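Local coordinates for hexokinase (PDB 1BDG), which catalyses, as in other members of its family, the transfer of a phosphoryl group from ATP to glucose and other hexoses, giving hexose 6-phosphates at the entry to glycolysis, at residues Val363-Ala366 and Cys367-Val370; Glu14-Lys17 and Pro18-Leu21; Leu294-His297 and Ile298-Leu302; His343-Thr347 and Asp348-Val352. All blocks are in the same frame, centred on the assembly; numbering follows the deposited sequence.

Contact 1 (Val363-Ala366 and Cys367-Val370); sequences VRYA and CEMV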
loop_
_atom_site.group_PDB
_atom_site.type_symbol
_atom_site.label_atom_id
_atom_site.label_comp_id
_atom_site.label_asym_id
_atom_site.label_seq_id
_atom_site.Cartn_x
_atom_site.Cartn_y
_atom_site.Cartn_z
ATOM N N VAL A 363 3.920 21.238 15.850
ATOM C CA VAL A 363 3.486 19.882 15.513
ATOM C C VAL A 363 2.561 19.766 14.292
ATOM O O VAL A 363 2.662 18.800 13.536
ATOM C CB VAL A 363 2.893 19.147 16.748
ATOM C CG1 VAL A 363 2.291 17.814 16.355
ATOM C CG2 VAL A 363 3.980 18.887 17.760
ATOM N N ARG A 364 1.671 20.734 14.081
ATOM C CA ARG A 364 0.775 20.679 12.913
ATOM C C ARG A 364 1.581 20.932 11.630
ATOM O O ARG A 364 1.240 20.452 10.555
ATOM C CB ARG A 364 -0.362 21.708 13.032
ATOM C CG ARG A 364 -1.518 21.496 12.050
ATOM C CD ARG A 364 -1.833 22.776 11.287
ATOM N NE ARG A 364 -3.027 22.699 10.436
ATOM C CZ ARG A 364 -3.161 21.906 9.369
ATOM N NH1 ARG A 364 -2.170 21.086 9.004
ATOM N NH2 ARG A 364 -4.285 21.952 8.641
ATOM N N TYR A 365 2.660 21.689 11.753
ATOM C CA TYR A 365 3.508 21.977 10.610
ATOM C C TYR A 365 4.288 20.704 10.270
ATOM O O TYR A 365 4.441 20.347 9.101
ATOM C CB TYR A 365 4.454 23.126 10.951
ATOM C CG TYR A 365 5.315 23.586 9.806
ATOM C CD1 TYR A 365 4.785 24.343 8.768
ATOM C CD2 TYR A 365 6.678 23.284 9.779
ATOM C CE1 TYR A 365 5.591 24.795 7.731
ATOM C CE2 TYR A 365 7.493 23.723 8.751
ATOM C CZ TYR A 365 6.950 24.480 7.731
ATOM O OH TYR A 365 7.769 24.942 6.735
ATOM N N ALA A 366 4.754 19.998 11.293
ATOM C CA ALA A 366 5.478 18.760 11.071
ATOM C C ALA A 366 4.582 17.773 10.308
ATOM O O ALA A 366 5.022 17.180 9.333
ATOM C CB ALA A 366 5.963 18.182 12.402
ATOM N N CYS A 367 3.316 17.650 10.718
ATOM C CA CYS A 367 2.332 16.773 10.053
ATOM C C CYS A 367 2.141 17.168 8.586
ATOM O O CYS A 367 2.292 16.340 7.692
ATOM C CB CYS A 367 0.953 16.850 10.729
ATOM S SG CYS A 367 0.766 16.035 12.329
ATOM N N GLU A 368 1.728 18.419 8.369
ATOM C CA GLU A 368 1.515 18.988 7.038
ATOM C C GLU A 368 2.696 18.710 6.097
ATOM O O GLU A 368 2.501 18.327 4.948
ATOM C CB GLU A 368 1.295 20.513 7.143
ATOM C CG GLU A 368 1.277 21.229 5.797
ATOM C CD GLU A 368 1.469 22.744 5.904
ATOM O OE1 GLU A 368 2.603 23.202 6.194
ATOM O OE2 GLU A 368 0.491 23.485 5.661
ATOM N N MET A 369 3.917 18.923 6.582
ATOM C CA MET A 369 5.108 18.696 5.779
ATOM C C MET A 369 5.164 17.252 5.333
ATOM O O MET A 369 5.232 16.962 4.137
ATOM C CB MET A 369 6.387 19.021 6.559
ATOM C CG MET A 369 6.619 20.490 6.825
ATOM S SD MET A 369 6.356 21.501 5.389
ATOM C CE MET A 369 8.002 21.663 4.775
ATOM N N VAL A 370 5.093 16.351 6.303
ATOM C CA VAL A 370 5.158 14.931 6.030
ATOM C C VAL A 370 4.048 14.436 5.127
ATOM O O VAL A 370 4.301 13.720 4.177
ATOM C CB VAL A 370 5.152 14.131 7.338
ATOM C CG1 VAL A 370 5.082 12.630 7.061
ATOM C CG2 VAL A 370 6.398 14.494 8.156
#
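One face of the Tyr365 ring is covered by Met369, a Met-aromatic contact between residues four apart on helix 357-389. Met369 CG lies 4.1 Å from the ring centroid and only 18° off the normal, a CH-pi contact. Its SD sits 4.2 Å from the same centroid, also over the face. Two torsions bring them there: in Tyr365 CG is anti to the backbone N (chi1 -176°), and in Met369 CG is turned beside its own N before the chain bends at chi2 (-46°). An unbranched, flexible side chain suits this place, since it can fold across the ring face and set a polarisable sulfur over it. Glu368 approaches the ring obliquely, its OE1 3.6 Å from Tyr365 CD1, while the ring of Phe9 from helix 5-16 meets Tyr365 edge-to-face. The other flat group is the Arg364 guanidinium. Glu368 CB comes up to it obliquely, 4.0 Å from NH1, but the carboxylate does not pair with it. Instead Arg364 NH1 forms a salt bridge with Glu332 and NH2 bonds to the carbonyl of Asp334, tying this partly exposed flank of the helix to the chain that follows helix 327-331. Successive alpha-helical bonds hold the framework, among them Met369 N to Tyr365 O at 2.9 Å and Glu368 N to Arg364 O at 3.0 Å. The small or branched apolar residues Val363, Ala366 and Val370 are buried against neighbouring helices. At the outer end of the Tyr365 ring, OH lies 3.8 Å from the methyl carbon CE of Met369.

Contact 2 (Glu14-Lys17 and Pro18-Leu21); sequences EILK and PFDL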
loop_
_atom_site.group_PDB
_atom_site.type_symbol
_atom_site.label_atom_id
_atom_site.label_comp_id
_atom_site.label_asym_id
_atom_site.label_seq_id
_atom_site.Cartn_x
_atom_site.Cartn_y
_atom_site.Cartn_z
ATOM N N GLU A 14 13.297 25.691 9.092
ATOM C CA GLU A 14 14.625 25.421 8.568
ATOM C C GLU A 14 15.005 23.935 8.642
ATOM O O GLU A 14 15.663 23.400 7.741
ATOM C CB GLU A 14 15.630 26.297 9.327
ATOM C CG GLU A 14 16.853 26.688 8.525
ATOM C CD GLU A 14 16.500 27.369 7.213
ATOM O OE1 GLU A 14 15.368 27.920 7.106
ATOM O OE2 GLU A 14 17.353 27.341 6.284
ATOM N N ILE A 15 14.568 23.271 9.703
ATOM C CA ILE A 15 14.864 21.851 9.914
ATOM C C ILE A 15 14.023 20.993 8.964
ATOM O O ILE A 15 14.532 20.049 8.334
ATOM C CB ILE A 15 14.613 21.464 11.422
ATOM C CG1 ILE A 15 15.576 22.263 12.307
ATOM C CG2 ILE A 15 14.757 19.952 11.655
ATOM C CD1 ILE A 15 15.073 22.530 13.685
ATOM N N LEU A 16 12.746 21.354 8.828
ATOM C CA LEU A 16 11.828 20.629 7.951
ATOM C C LEU A 16 11.890 21.059 6.488
ATOM O O LEU A 16 11.188 20.513 5.644
ATOM C CB LEU A 16 10.399 20.726 8.474
ATOM C CG LEU A 16 10.238 20.119 9.863
ATOM C CD1 LEU A 16 8.800 20.212 10.267
ATOM C CD2 LEU A 16 10.699 18.674 9.852
ATOM N N LYS A 17 12.789 21.980 6.173
ATOM C CA LYS A 17 12.923 22.446 4.795
ATOM C C LYS A 17 13.255 21.324 3.791
ATOM O O LYS A 17 12.731 21.311 2.685
ATOM C CB LYS A 17 13.917 23.615 4.705
ATOM C CG LYS A 17 13.672 24.524 3.519
ATOM C CD LYS A 17 14.378 25.854 3.630
ATOM C CE LYS A 17 14.397 26.490 2.247
ATOM N NZ LYS A 17 15.022 27.837 2.154
ATOM N N PRO A 18 14.079 20.337 4.180
ATOM C CA PRO A 18 14.396 19.262 3.238
ATOM C C PRO A 18 13.192 18.460 2.785
ATOM O O PRO A 18 13.337 17.608 1.918
ATOM C CB PRO A 18 15.366 18.394 4.027
ATOM C CG PRO A 18 16.100 19.392 4.807
ATOM C CD PRO A 18 14.964 20.244 5.347
ATOM N N PHE A 19 12.039 18.663 3.437
ATOM C CA PHE A 19 10.785 17.984 3.067
ATOM C C PHE A 19 10.046 18.792 2.005
ATOM O O PHE A 19 9.217 18.248 1.292
ATOM C CB PHE A 19 9.840 17.836 4.259
ATOM C CG PHE A 19 10.224 16.773 5.220
ATOM C CD1 PHE A 19 11.202 17.006 6.180
ATOM C CD2 PHE A 19 9.576 15.554 5.212
ATOM C CE1 PHE A 19 11.530 16.045 7.126
ATOM C CE2 PHE A 19 9.898 14.571 6.165
ATOM C CZ PHE A 19 10.882 14.825 7.126
ATOM N N ASP A 20 10.310 20.097 1.960
ATOM C CA ASP A 20 9.673 20.999 1.011
ATOM C C ASP A 20 10.247 20.855 -0.406
ATOM O O ASP A 20 11.034 21.688 -0.861
ATOM C CB ASP A 20 9.797 22.445 1.489
ATOM C CG ASP A 20 9.051 23.418 0.599
ATOM O OD1 ASP A 20 7.974 23.060 0.078
ATOM O OD2 ASP A 20 9.533 24.550 0.415
ATOM N N LEU A 21 9.834 19.799 -1.104
ATOM C CA LEU A 21 10.303 19.526 -2.463
ATOM C C LEU A 21 9.599 20.363 -3.521
ATOM O O LEU A 21 8.480 20.822 -3.327
ATOM C CB LEU A 21 10.197 18.030 -2.770
ATOM C CG LEU A 21 10.906 17.138 -1.742
ATOM C CD1 LEU A 21 11.274 15.808 -2.380
ATOM C CD2 LEU A 21 12.168 17.827 -1.222
#
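Asp20 N donates to Lys17 O at 2.8 Å, the shorter of two i to i+3 bonds that close this turn after helix 5-16. The donor stands above the carbonyl plane, 53° out of it, and the N-H...O angle is 142°. One residue back, Phe19 N reaches Leu16 O at 3.0 Å, again from above the plane. These are the bonds of a 3-10 turn, in which the chain winds more tightly than in an alpha helix. Pro18 explains part of the change. Having no N-H, it cannot supply the alpha-helical bond to Glu14 O, and its CD lies 4.0 Å from that oxygen; the same CD is 3.0 Å from Ile15 O. Beyond the turn Asp20 is the centre of an inverse gamma turn, with a weak bond of 2.9 Å from Leu21 N to Phe19 O. The apolar side of the turn is carried by Leu16 and Phe19. Leu16 CD2 touches Phe19 CE1 at 3.9 Å, and Leu16 O lies at the edge of the ring, near its plane, 3.5 Å from CD1. Phe19 gets there because its CG is anti to the carbonyl carbon (chi1 -76°), which turns the ring back beside the Leu16 carbonyl. Both side chains are buried, packing on Ile298 of helix 288-304, and Phe19 also meets Val370 and Arg373 of helix 357-389. Exposed Lys17 and Asp20 carry opposite charges that do not touch, so any attraction between them is probably weak, and the turn is probably held mainly by its backbone bonds and its buried apolar pair.

Contact 3 (Leu294-His297 and Ile298-Leu302); sequences LVRH and IIVYL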
loop_
_atom_site.group_PDB
_atom_site.type_symbol
_atom_site.label_atom_id
_atom_site.label_comp_id
_atom_site.label_asym_id
_atom_site.label_seq_id
_atom_site.Cartn_x
_atom_site.Cartn_y
_atom_site.Cartn_z
ATOM N N LEU A 294 7.062 9.224 11.053
ATOM C CA LEU A 294 7.923 10.319 10.615
ATOM C C LEU A 294 7.777 11.536 11.514
ATOM O O LEU A 294 8.778 12.151 11.889
ATOM C CB LEU A 294 7.664 10.698 9.144
ATOM C CG LEU A 294 8.609 10.066 8.114
ATOM C CD1 LEU A 294 8.189 10.407 6.710
ATOM C CD2 LEU A 294 10.025 10.520 8.374
ATOM N N VAL A 295 6.534 11.889 11.850
ATOM C CA VAL A 295 6.263 13.036 12.720
ATOM C C VAL A 295 6.755 12.755 14.127
ATOM O O VAL A 295 7.157 13.667 14.825
ATOM C CB VAL A 295 4.783 13.380 12.795
ATOM C CG1 VAL A 295 4.600 14.655 13.589
ATOM C CG2 VAL A 295 4.204 13.528 11.397
ATOM N N ARG A 296 6.719 11.497 14.548
ATOM C CA ARG A 296 7.219 11.150 15.870
ATOM C C ARG A 296 8.721 11.373 15.890
ATOM O O ARG A 296 9.250 11.931 16.850
ATOM C CB ARG A 296 6.941 9.690 16.240
ATOM C CG ARG A 296 7.039 9.456 17.750
ATOM C CD ARG A 296 6.842 8.029 18.144
ATOM N NE ARG A 296 7.877 7.193 17.556
ATOM C CZ ARG A 296 9.058 6.966 18.110
ATOM N NH1 ARG A 296 9.354 7.509 19.288
ATOM N NH2 ARG A 296 9.965 6.241 17.458
ATOM N N HIS A 297 9.408 10.904 14.851
ATOM C CA HIS A 297 10.849 11.073 14.758
ATOM C C HIS A 297 11.234 12.535 14.746
ATOM O O HIS A 297 12.157 12.925 15.429
ATOM C CB HIS A 297 11.411 10.352 13.540
ATOM C CG HIS A 297 11.721 8.916 13.801
ATOM N ND1 HIS A 297 10.749 7.943 13.836
ATOM C CD2 HIS A 297 12.877 8.304 14.130
ATOM C CE1 HIS A 297 11.291 6.789 14.181
ATOM N NE2 HIS A 297 12.587 6.983 14.365
ATOM N N ILE A 298 10.515 13.348 13.989
ATOM C CA ILE A 298 10.805 14.764 13.941
ATOM C C ILE A 298 10.638 15.321 15.354
ATOM O O ILE A 298 11.540 15.970 15.878
ATOM C CB ILE A 298 9.856 15.489 12.963
ATOM C CG1 ILE A 298 10.064 14.953 11.541
ATOM C CG2 ILE A 298 10.092 17.000 13.027
ATOM C CD1 ILE A 298 8.834 15.007 10.667
ATOM N N ILE A 299 9.496 15.026 15.977
ATOM C CA ILE A 299 9.200 15.477 17.337
ATOM C C ILE A 299 10.337 15.109 18.275
ATOM O O ILE A 299 11.045 15.997 18.749
ATOM C CB ILE A 299 7.859 14.907 17.862
ATOM C CG1 ILE A 299 6.698 15.536 17.085
ATOM C CG2 ILE A 299 7.684 15.230 19.345
ATOM C CD1 ILE A 299 5.347 14.976 17.468
ATOM N N VAL A 300 10.523 13.819 18.537
ATOM C CA VAL A 300 11.620 13.374 19.405
ATOM C C VAL A 300 12.937 14.164 19.131
ATOM O O VAL A 300 13.643 14.555 20.072
ATOM C CB VAL A 300 11.830 11.845 19.277
ATOM C CG1 VAL A 300 13.156 11.423 19.879
ATOM C CG2 VAL A 300 10.690 11.119 19.967
ATOM N N TYR A 301 13.222 14.458 17.861
ATOM C CA TYR A 301 14.406 15.232 17.505
ATOM C C TYR A 301 14.257 16.662 18.025
ATOM O O TYR A 301 15.173 17.214 18.643
ATOM C CB TYR A 301 14.590 15.289 15.988
ATOM C CG TYR A 301 15.633 16.296 15.565
ATOM C CD1 TYR A 301 16.969 16.145 15.939
ATOM C CD2 TYR A 301 15.284 17.430 14.818
ATOM C CE1 TYR A 301 17.934 17.093 15.581
ATOM C CE2 TYR A 301 16.247 18.390 14.459
ATOM C CZ TYR A 301 17.567 18.207 14.846
ATOM O OH TYR A 301 18.520 19.129 14.499
ATOM N N LEU A 302 13.108 17.269 17.732
ATOM C CA LEU A 302 12.796 18.634 18.147
ATOM C C LEU A 302 12.842 18.776 19.659
ATOM O O LEU A 302 13.148 19.851 20.168
ATOM C CB LEU A 302 11.397 19.024 17.669
ATOM C CG LEU A 302 11.212 19.416 16.210
ATOM C CD1 LEU A 302 9.720 19.446 15.851
ATOM C CD2 LEU A 302 11.896 20.763 15.967
#
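Arg296 and Val300 run side by side and point the same way, one turn apart on helix 288-304 of the large subdomain. The guanidinium meets the valine methyl obliquely, with Arg296 NH1 3.9 Å from Val300 CG2. Between their backbones Val300 N bonds to Arg296 O at 2.8 Å, with Val300 N placed nearly along the C=O axis. The next pair is set differently: Val295 and Ile299 cross obliquely, and CG1 of the valine touches CD1 of the isoleucine at 4.0 Å. In Ile299, CG1 lies anti to the carbonyl carbon (chi1 -69°), which carries CD1 back along the helix to that methyl. Ile299 N also binds Val295 O at 2.9 Å. Branched residues suit this buried face, where Ile299 packs against Leu308 and Leu323 while Ile298 faces helices 5-16 and 357-389. The polar ends turn to other partners. The Arg296 chain bends at chi3 (62°), and its NH2 makes a salt bridge with Glu293 one turn earlier; NH1 has a weak bond to the carbonyl of Leu317. His297 ND1 bonds to Glu293 O, so Glu293 serves both residues. Arg296 is buried as a whole, and the Glu293 carboxylate probably offsets the cost of placing its charge there, while the Val300 methyl packs against NH1.

Contact 4 (His343-Thr347 and Asp348-Val352); sequences HYMLT and DDLHV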
loop_
_atom_site.group_PDB
_atom_site.type_symbol
_atom_site.label_atom_id
_atom_site.label_comp_id
_atom_site.label_asym_id
_atom_site.label_seq_id
_atom_site.Cartn_x
_atom_site.Cartn_y
_atom_site.Cartn_z
ATOM N N HIS A 343 -3.886 20.127 19.267
ATOM C CA HIS A 343 -3.891 20.252 20.720
ATOM C C HIS A 343 -4.441 19.005 21.415
ATOM O O HIS A 343 -3.775 18.404 22.263
ATOM C CB HIS A 343 -4.705 21.474 21.133
ATOM C CG HIS A 343 -4.649 21.769 22.594
ATOM N ND1 HIS A 343 -3.563 22.377 23.190
ATOM C CD2 HIS A 343 -5.538 21.529 23.583
ATOM C CE1 HIS A 343 -3.788 22.495 24.487
ATOM N NE2 HIS A 343 -4.979 21.987 24.750
ATOM N N TYR A 344 -5.649 18.613 21.048
ATOM C CA TYR A 344 -6.257 17.438 21.636
ATOM C C TYR A 344 -5.352 16.225 21.460
ATOM O O TYR A 344 -5.267 15.387 22.353
ATOM C CB TYR A 344 -7.636 17.174 21.009
ATOM C CG TYR A 344 -8.166 15.754 21.198
ATOM C CD1 TYR A 344 -7.783 14.720 20.330
ATOM C CD2 TYR A 344 -9.057 15.445 22.229
ATOM C CE1 TYR A 344 -8.269 13.424 20.485
ATOM C CE2 TYR A 344 -9.551 14.143 22.390
ATOM C CZ TYR A 344 -9.150 13.142 21.514
ATOM O OH TYR A 344 -9.622 11.856 21.674
ATOM N N MET A 345 -4.666 16.137 20.324
ATOM C CA MET A 345 -3.805 14.990 20.054
ATOM C C MET A 345 -2.673 14.869 21.043
ATOM O O MET A 345 -2.484 13.818 21.654
ATOM C CB MET A 345 -3.232 15.046 18.640
ATOM C CG MET A 345 -2.311 13.881 18.311
ATOM S SD MET A 345 -1.640 14.056 16.659
ATOM C CE MET A 345 -0.027 14.692 17.010
ATOM N N LEU A 346 -1.930 15.955 21.200
ATOM C CA LEU A 346 -0.798 15.976 22.108
ATOM C C LEU A 346 -1.198 15.553 23.524
ATOM O O LEU A 346 -0.586 14.645 24.096
ATOM C CB LEU A 346 -0.161 17.367 22.136
ATOM C CG LEU A 346 0.366 18.019 20.851
ATOM C CD1 LEU A 346 1.371 19.118 21.215
ATOM C CD2 LEU A 346 1.029 16.967 19.957
ATOM N N THR A 347 -2.268 16.151 24.040
ATOM C CA THR A 347 -2.753 15.890 25.396
ATOM C C THR A 347 -3.551 14.596 25.604
ATOM O O THR A 347 -3.360 13.864 26.589
ATOM C CB THR A 347 -3.649 17.020 25.844
ATOM O OG1 THR A 347 -4.876 16.944 25.109
ATOM C CG2 THR A 347 -3.000 18.350 25.560
ATOM N N ASP A 348 -4.482 14.344 24.699
ATOM C CA ASP A 348 -5.324 13.172 24.777
ATOM C C ASP A 348 -4.818 11.851 24.198
ATOM O O ASP A 348 -4.927 10.797 24.855
ATOM C CB ASP A 348 -6.682 13.499 24.199
ATOM C CG ASP A 348 -7.646 13.907 25.247
ATOM O OD1 ASP A 348 -8.001 13.006 26.033
ATOM O OD2 ASP A 348 -8.026 15.108 25.296
ATOM N N ASP A 349 -4.352 11.869 22.951
ATOM C CA ASP A 349 -3.873 10.636 22.357
ATOM C C ASP A 349 -2.470 10.333 22.880
ATOM O O ASP A 349 -2.241 9.256 23.428
ATOM C CB ASP A 349 -3.927 10.692 20.820
ATOM C CG ASP A 349 -5.362 10.757 20.277
ATOM O OD1 ASP A 349 -6.267 10.092 20.843
ATOM O OD2 ASP A 349 -5.590 11.482 19.282
ATOM N N LEU A 350 -1.574 11.319 22.836
ATOM C CA LEU A 350 -0.195 11.126 23.311
ATOM C C LEU A 350 0.031 11.454 24.795
ATOM O O LEU A 350 1.142 11.282 25.320
ATOM C CB LEU A 350 0.783 11.935 22.461
ATOM C CG LEU A 350 0.733 11.669 20.956
ATOM C CD1 LEU A 350 1.715 12.574 20.223
ATOM C CD2 LEU A 350 1.027 10.200 20.672
ATOM N N HIS A 351 -1.011 11.931 25.470
ATOM C CA HIS A 351 -0.906 12.279 26.883
ATOM C C HIS A 351 0.270 13.231 27.233
ATOM O O HIS A 351 0.769 13.190 28.370
ATOM C CB HIS A 351 -0.788 11.019 27.750
ATOM C CG HIS A 351 -1.835 9.982 27.479
ATOM N ND1 HIS A 351 -2.760 10.089 26.459
ATOM C CD2 HIS A 351 -2.087 8.798 28.090
ATOM C CE1 HIS A 351 -3.534 9.013 26.450
ATOM N NE2 HIS A 351 -3.146 8.217 27.432
ATOM N N VAL A 352 0.769 14.028 26.288
ATOM C CA VAL A 352 1.850 14.950 26.631
ATOM C C VAL A 352 1.363 15.746 27.852
ATOM O O VAL A 352 0.285 16.336 27.809
ATOM C CB VAL A 352 2.142 15.955 25.503
ATOM C CG1 VAL A 352 3.323 16.839 25.884
ATOM C CG2 VAL A 352 2.442 15.235 24.208
#
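Asp348 lies over one face of the Tyr344 ring, its CB 3.6 Å from the ring centroid in a CH-pi contact. Its carboxylate plane is only modestly inclined to the ring, whereas that of Asp349 is nearly perpendicular, 87° away, and approaches obliquely with OD2 3.5 Å from Tyr344 CE1. The CH2 of Asp348 is the part that suits the ring; the nearby carboxylate oxygens probably gain little from its pi electrons. At the backbone of the same tyrosine, Tyr344 O is gripped by two donors from the same face of its plane: Asp348 N at 2.7 Å and Thr347 OG1 at 3.2 Å. Thr347 can reach back because its OG1 stands between the backbone N and the carbonyl carbon (chi1 71°), and threonine thus adds a side-chain bond to a helical carbonyl. The helix then widens. Around 345-347, near the end of helix 340-349, it makes a pi-type turn, with Leu350 N bonding to Met345 O at 2.9 Å and almost straight (174°), while Asp349 N gives the same oxygen only a weak bond. His351, with positive phi, is the first residue to leave helical geometry, and its turn brings Val352 N back to Leu346 O at 2.6 Å. Apolar side chains follow the returning chain: Leu346 CB meets Val352 CG2 at 4.0 Å, and Met345 CE touches Leu350 CD1 at 4.2 Å. Farther out, Leu346 packs on Asp359, Asn360 and Val363 of helix 357-389. Met345, Asp349 and Leu350 all rest on Tyr327 of helix 327-331, a residue that probably belongs to the ATP site, as in relatives.

Along the chain the order is contact 2, contact 3, contact 4, contact 1, yet in space contact 1 on helix 357-389 lies between contacts 2 and 4, with contact 3 packed against it. Its centre is 11 Å from that of contact 2 and 10 Å from that of contact 3; contact 4 on helix 340-349 is 15 Å away and meets it through Val363. Contacts 2 and 3 also touch, through Leu16 and Ile298. Contacts 3 and 4, centres 15 Å apart, come within about 5 Å at their nearest atoms without touching. Thus the N-terminal helix 5-16 is packed against helices of the large subdomain; Cys367 and Val295, on two of those helices, lie close to Leu328, a probable ATP-site residue.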